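Local coordinates for protein fimbrial subunit type 1 (Actinomyces oris, PDB 3UXF) that serves as the major shaft subunit of type 1 fimbriae, polymeric surface fibres of this Gram-positive bacterium involved in adhesion, at residues D76-V86 against T133-R144. Numbering follows the deposited sequence.
Sequences DVEFTITKLNV and TEVGAYLVSETR. With CA (calcium ion), chain D.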
loop_
_atom_site.group_PDB
_atom_site.type_symbol
_atom_site.label_atom_id
_atom_site.label_comp_id
_atom_site.label_asym_id
_atom_site.label_seq_id
_atom_site.Cartn_x
_atom_site.Cartn_y
_atom_site.Cartn_z
ATOM N N ASP A 76 19.207 7.509 9.249
ATOM C CA ASP A 76 19.962 6.282 9.139
ATOM C C ASP A 76 20.221 5.804 7.718
ATOM O O ASP A 76 20.387 4.612 7.486
ATOM C CB ASP A 76 19.330 5.146 9.982
ATOM C CG ASP A 76 20.357 4.158 10.458
ATOM O OD1 ASP A 76 21.519 4.581 10.695
ATOM O OD2 ASP A 76 20.038 2.951 10.552
ATOM N N VAL A 77 20.345 6.747 6.786
ATOM C CA VAL A 77 20.682 6.419 5.419
ATOM C C VAL A 77 22.116 6.886 5.177
ATOM O O VAL A 77 22.428 8.016 5.488
ATOM C CB VAL A 77 19.759 7.152 4.450
ATOM C CG1 VAL A 77 20.186 6.904 3.037
ATOM C CG2 VAL A 77 18.305 6.663 4.656
ATOM N N GLU A 78 22.951 6.016 4.642
ATOM C CA GLU A 78 24.349 6.407 4.383
ATOM C C GLU A 78 24.516 6.853 2.937
ATOM O O GLU A 78 24.081 6.150 2.018
ATOM C CB GLU A 78 25.265 5.221 4.636
ATOM C CG GLU A 78 26.714 5.561 4.440
ATOM C CD GLU A 78 27.578 4.315 4.481
ATOM O OE1 GLU A 78 27.727 3.631 3.447
ATOM O OE2 GLU A 78 28.091 4.008 5.580
ATOM N N PHE A 79 25.164 8.002 2.726
ATOM C CA PHE A 79 25.583 8.444 1.400
ATOM C C PHE A 79 27.081 8.419 1.312
ATOM O O PHE A 79 27.754 8.758 2.275
ATOM C CB PHE A 79 25.079 9.859 1.098
ATOM C CG PHE A 79 23.621 9.882 0.737
ATOM C CD1 PHE A 79 23.243 9.701 -0.565
ATOM C CD2 PHE A 79 22.652 10.050 1.710
ATOM C CE1 PHE A 79 21.879 9.685 -0.930
ATOM C CE2 PHE A 79 21.298 10.016 1.357
ATOM C CZ PHE A 79 20.928 9.879 0.025
ATOM N N THR A 80 27.573 7.974 0.173
ATOM C CA THR A 80 28.993 8.031 -0.129
ATOM C C THR A 80 29.195 9.013 -1.280
ATOM O O THR A 80 28.461 8.990 -2.259
ATOM C CB THR A 80 29.501 6.667 -0.533
ATOM O OG1 THR A 80 29.409 5.799 0.595
ATOM C CG2 THR A 80 30.961 6.762 -0.983
ATOM N N ILE A 81 30.200 9.873 -1.172
ATOM C CA ILE A 81 30.582 10.684 -2.314
ATOM C C ILE A 81 31.950 10.239 -2.812
ATOM O O ILE A 81 32.848 9.961 -2.003
ATOM C CB ILE A 81 30.538 12.199 -1.992
ATOM C CG1 ILE A 81 31.547 12.585 -0.902
ATOM C CG2 ILE A 81 29.139 12.574 -1.535
ATOM C CD1 ILE A 81 31.642 14.110 -0.674
ATOM N N THR A 82 32.117 10.170 -4.131
ATOM C CA THR A 82 33.417 9.803 -4.686
ATOM C C THR A 82 33.883 10.906 -5.633
ATOM O O THR A 82 33.157 11.255 -6.566
ATOM C CB THR A 82 33.327 8.493 -5.462
ATOM O OG1 THR A 82 32.851 7.470 -4.577
ATOM C CG2 THR A 82 34.698 8.111 -6.019
ATOM N N LYS A 83 35.068 11.491 -5.397
ATOM C CA LYS A 83 35.551 12.541 -6.293
ATOM C C LYS A 83 35.895 12.002 -7.677
ATOM O O LYS A 83 36.472 10.918 -7.792
ATOM C CB LYS A 83 36.787 13.256 -5.707
ATOM C CG LYS A 83 37.141 14.555 -6.441
ATOM C CD LYS A 83 38.260 15.318 -5.684
ATOM C CE LYS A 83 39.309 15.927 -6.611
ATOM N NZ LYS A 83 38.846 16.882 -7.624
ATOM N N LEU A 84 35.495 12.727 -8.713
ATOM C CA LEU A 84 35.754 12.283 -10.081
ATOM C C LEU A 84 37.043 12.908 -10.552
ATOM O O LEU A 84 37.464 13.972 -10.058
ATOM C CB LEU A 84 34.614 12.662 -11.013
ATOM C CG LEU A 84 33.238 12.114 -10.591
ATOM C CD1 LEU A 84 32.213 12.398 -11.675
ATOM C CD2 LEU A 84 33.293 10.605 -10.265
ATOM N N ASN A 85 37.679 12.244 -11.514
ATOM C CA ASN A 85 38.954 12.730 -12.030
ATOM C C ASN A 85 38.726 13.750 -13.137
ATOM O O ASN A 85 39.026 13.516 -14.319
ATOM C CB ASN A 85 39.762 11.549 -12.548
ATOM C CG ASN A 85 40.335 10.702 -11.422
ATOM O OD1 ASN A 85 40.399 9.471 -11.518
ATOM N ND2 ASN A 85 40.756 11.362 -10.346
ATOM N N VAL A 86 38.153 14.882 -12.740
ATOM C CA VAL A 86 38.032 16.052 -13.596
ATOM C C VAL A 86 38.476 17.249 -12.779
ATOM O O VAL A 86 38.236 17.331 -11.568
ATOM C CB VAL A 86 36.587 16.303 -14.117
ATOM C CG1 VAL A 86 36.160 15.200 -15.113
ATOM C CG2 VAL A 86 35.612 16.416 -12.960
ATOM N N THR A 133 35.114 17.838 1.499
ATOM C CA THR A 133 34.860 18.160 0.104
ATOM C C THR A 133 35.830 19.217 -0.377
ATOM O O THR A 133 36.321 20.038 0.414
ATOM C CB THR A 133 33.423 18.713 -0.134
ATOM O OG1 THR A 133 33.185 19.894 0.654
ATOM C CG2 THR A 133 32.372 17.670 0.185
ATOM N N GLU A 134 36.103 19.195 -1.671
ATOM C CA GLU A 134 36.905 20.249 -2.273
ATOM C C GLU A 134 36.262 20.610 -3.607
ATOM O O GLU A 134 35.303 19.957 -4.033
ATOM C CB GLU A 134 38.354 19.788 -2.463
ATOM C CG GLU A 134 38.502 18.588 -3.348
ATOM C CD GLU A 134 39.923 18.020 -3.349
ATOM O OE1 GLU A 134 40.785 18.582 -4.056
ATOM O OE2 GLU A 134 40.159 17.004 -2.658
ATOM N N VAL A 135 36.751 21.680 -4.227
ATOM C CA VAL A 135 36.291 22.032 -5.573
ATOM C C VAL A 135 36.476 20.852 -6.502
ATOM O O VAL A 135 37.587 20.290 -6.655
ATOM C CB VAL A 135 37.039 23.273 -6.104
ATOM C CG1 VAL A 135 36.776 23.484 -7.576
ATOM C CG2 VAL A 135 36.574 24.503 -5.312
ATOM N N GLY A 136 35.387 20.448 -7.143
ATOM C CA GLY A 136 35.433 19.329 -8.059
ATOM C C GLY A 136 34.082 18.671 -8.251
ATOM O O GLY A 136 33.075 19.144 -7.739
ATOM N N ALA A 137 34.069 17.575 -9.000
ATOM C CA ALA A 137 32.839 16.845 -9.262
ATOM C C ALA A 137 32.798 15.563 -8.441
ATOM O O ALA A 137 33.818 14.917 -8.231
ATOM C CB ALA A 137 32.708 16.539 -10.741
ATOM N N TYR A 138 31.609 15.205 -7.974
ATOM C CA TYR A 138 31.446 14.019 -7.149
ATOM C C TYR A 138 30.309 13.133 -7.616
ATOM O O TYR A 138 29.255 13.614 -8.024
ATOM C CB TYR A 138 31.172 14.415 -5.697
ATOM C CG TYR A 138 32.354 15.021 -4.988
ATOM C CD1 TYR A 138 33.155 14.255 -4.162
ATOM C CD2 TYR A 138 32.666 16.362 -5.145
ATOM C CE1 TYR A 138 34.237 14.803 -3.513
ATOM C CE2 TYR A 138 33.746 16.918 -4.501
ATOM C CZ TYR A 138 34.528 16.136 -3.686
ATOM O OH TYR A 138 35.604 16.687 -3.041
ATOM N N LEU A 139 30.531 11.829 -7.527
ATOM C CA LEU A 139 29.493 10.853 -7.781
ATOM C C LEU A 139 28.907 10.547 -6.412
ATOM O O LEU A 139 29.630 10.166 -5.497
ATOM C CB LEU A 139 30.077 9.592 -8.407
ATOM C CG LEU A 139 29.081 8.500 -8.790
ATOM C CD1 LEU A 139 28.073 9.030 -9.790
ATOM C CD2 LEU A 139 29.819 7.297 -9.356
ATOM N N VAL A 140 27.603 10.739 -6.269
ATOM C CA VAL A 140 26.935 10.550 -4.988
ATOM C C VAL A 140 26.054 9.321 -5.038
ATOM O O VAL A 140 25.192 9.207 -5.925
ATOM C CB VAL A 140 26.090 11.776 -4.632
ATOM C CG1 VAL A 140 25.476 11.633 -3.220
ATOM C CG2 VAL A 140 26.948 13.057 -4.744
ATOM N N SER A 141 26.253 8.414 -4.099
ATOM C CA SER A 141 25.495 7.168 -4.101
ATOM C C SER A 141 24.984 6.832 -2.703
ATOM O O SER A 141 25.690 6.978 -1.697
ATOM C CB SER A 141 26.383 6.043 -4.638
ATOM O OG SER A 141 25.662 4.814 -4.666
ATOM N N GLU A 142 23.744 6.353 -2.626
ATOM C CA GLU A 142 23.238 5.882 -1.352
ATOM C C GLU A 142 23.734 4.468 -1.094
ATOM O O GLU A 142 23.367 3.537 -1.810
ATOM C CB GLU A 142 21.705 5.903 -1.365
ATOM C CG GLU A 142 21.074 5.550 -0.042
ATOM C CD GLU A 142 19.563 5.796 -0.053
ATOM O OE1 GLU A 142 19.115 6.806 -0.629
ATOM O OE2 GLU A 142 18.826 4.995 0.550
ATOM N N THR A 143 24.599 4.312 -0.099
ATOM C CA THR A 143 25.331 3.055 0.062
ATOM C C THR A 143 24.882 2.181 1.232
ATOM O O THR A 143 25.346 1.032 1.364
ATOM C CB THR A 143 26.845 3.323 0.196
ATOM O OG1 THR A 143 27.055 4.388 1.135
ATOM C CG2 THR A 143 27.430 3.722 -1.162
ATOM N N ARG A 144 24.054 2.735 2.116
ATOM C CA ARG A 144 23.332 1.891 3.083
ATOM C C ARG A 144 21.934 2.424 3.299
ATOM O O ARG A 144 21.747 3.599 3.648
ATOM C CB ARG A 144 24.045 1.773 4.441
ATOM C CG ARG A 144 23.424 0.642 5.268
ATOM C CD ARG A 144 23.941 0.541 6.689
ATOM N NE ARG A 144 24.036 1.839 7.348
ATOM C CZ ARG A 144 23.009 2.537 7.840
ATOM N NH1 ARG A 144 21.754 2.095 7.755
ATOM N NH2 ARG A 144 23.251 3.708 8.415
HETATM CA CA CA D . 37.635 21.646 1.542
HETATM O O HOH W 1 30.115 7.506 -4.471
HETATM O O HOH W 2 36.687 16.606 -9.403
HETATM O O HOH W 3 38.433 19.947 -9.351
HETATM O O HOH W 4 39.351 22.627 0.111
HETATM O O HOH W 5 36.596 22.940 -0.288
HETATM O O HOH W 6 39.124 22.279 3.335
HETATM O O HOH W 7 39.172 19.854 1.356
#
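Thr80 and Ser141 exchange both backbone hydrogen bonds in an antiparallel ladder, and Thr82 and Leu139 do the same one hydrogen-bonded pair along. Leu84 N extends it to Ala137 O, beyond which one water bridges Lys83 NZ, Leu84 O, Val86 O and Ala137 N. At the other end a classic beta bulge sets Thr143 and Arg144 opposite the single Glu78, whose O takes Thr143 N and, weakly, Arg144 N.

With chi1 at 47°, Thr143 OG1 lies between backbone N and carbonyl carbon, where it donates to the anti lone pair of Glu78 OE1 (2.5 Å) and accepts from Thr80 OG1 (2.8 Å). Arg144 bends at chi3 to reach Asp76: NH2 forms a salt bridge to OD1 at 3.0 Å, from above the carboxylate plane, while NH1 and NH2 bond weakly to Asp76 O.

Much of the apolar packing lies on the face bearing Phe79, Ile81 and Tyr138; Leu84 CD2 meets Leu139 CB on the other. Ile81 CD1 touches both Thr133 CG2 and Tyr138 CD1, roughly at right angles about it. Lys83 lays CG over one face of the tyrosine ring, 4.0 Å above the plane and offset toward the rim. Glu142 CG overlies Phe79, likewise toward the rim; its OE1 forms a salt bridge with Lys49, OE2 a hydrogen bond with Thr145.

These two central strands of a four-stranded antiparallel sheet in the N-terminal pilin domain lie between strands 114-119 and 155-159. Phe128 of strand 125-128, in another sheet, packs on Phe79 and Ile81, while Thr133 O and Asp130 O bind calcium just before strand 136-144.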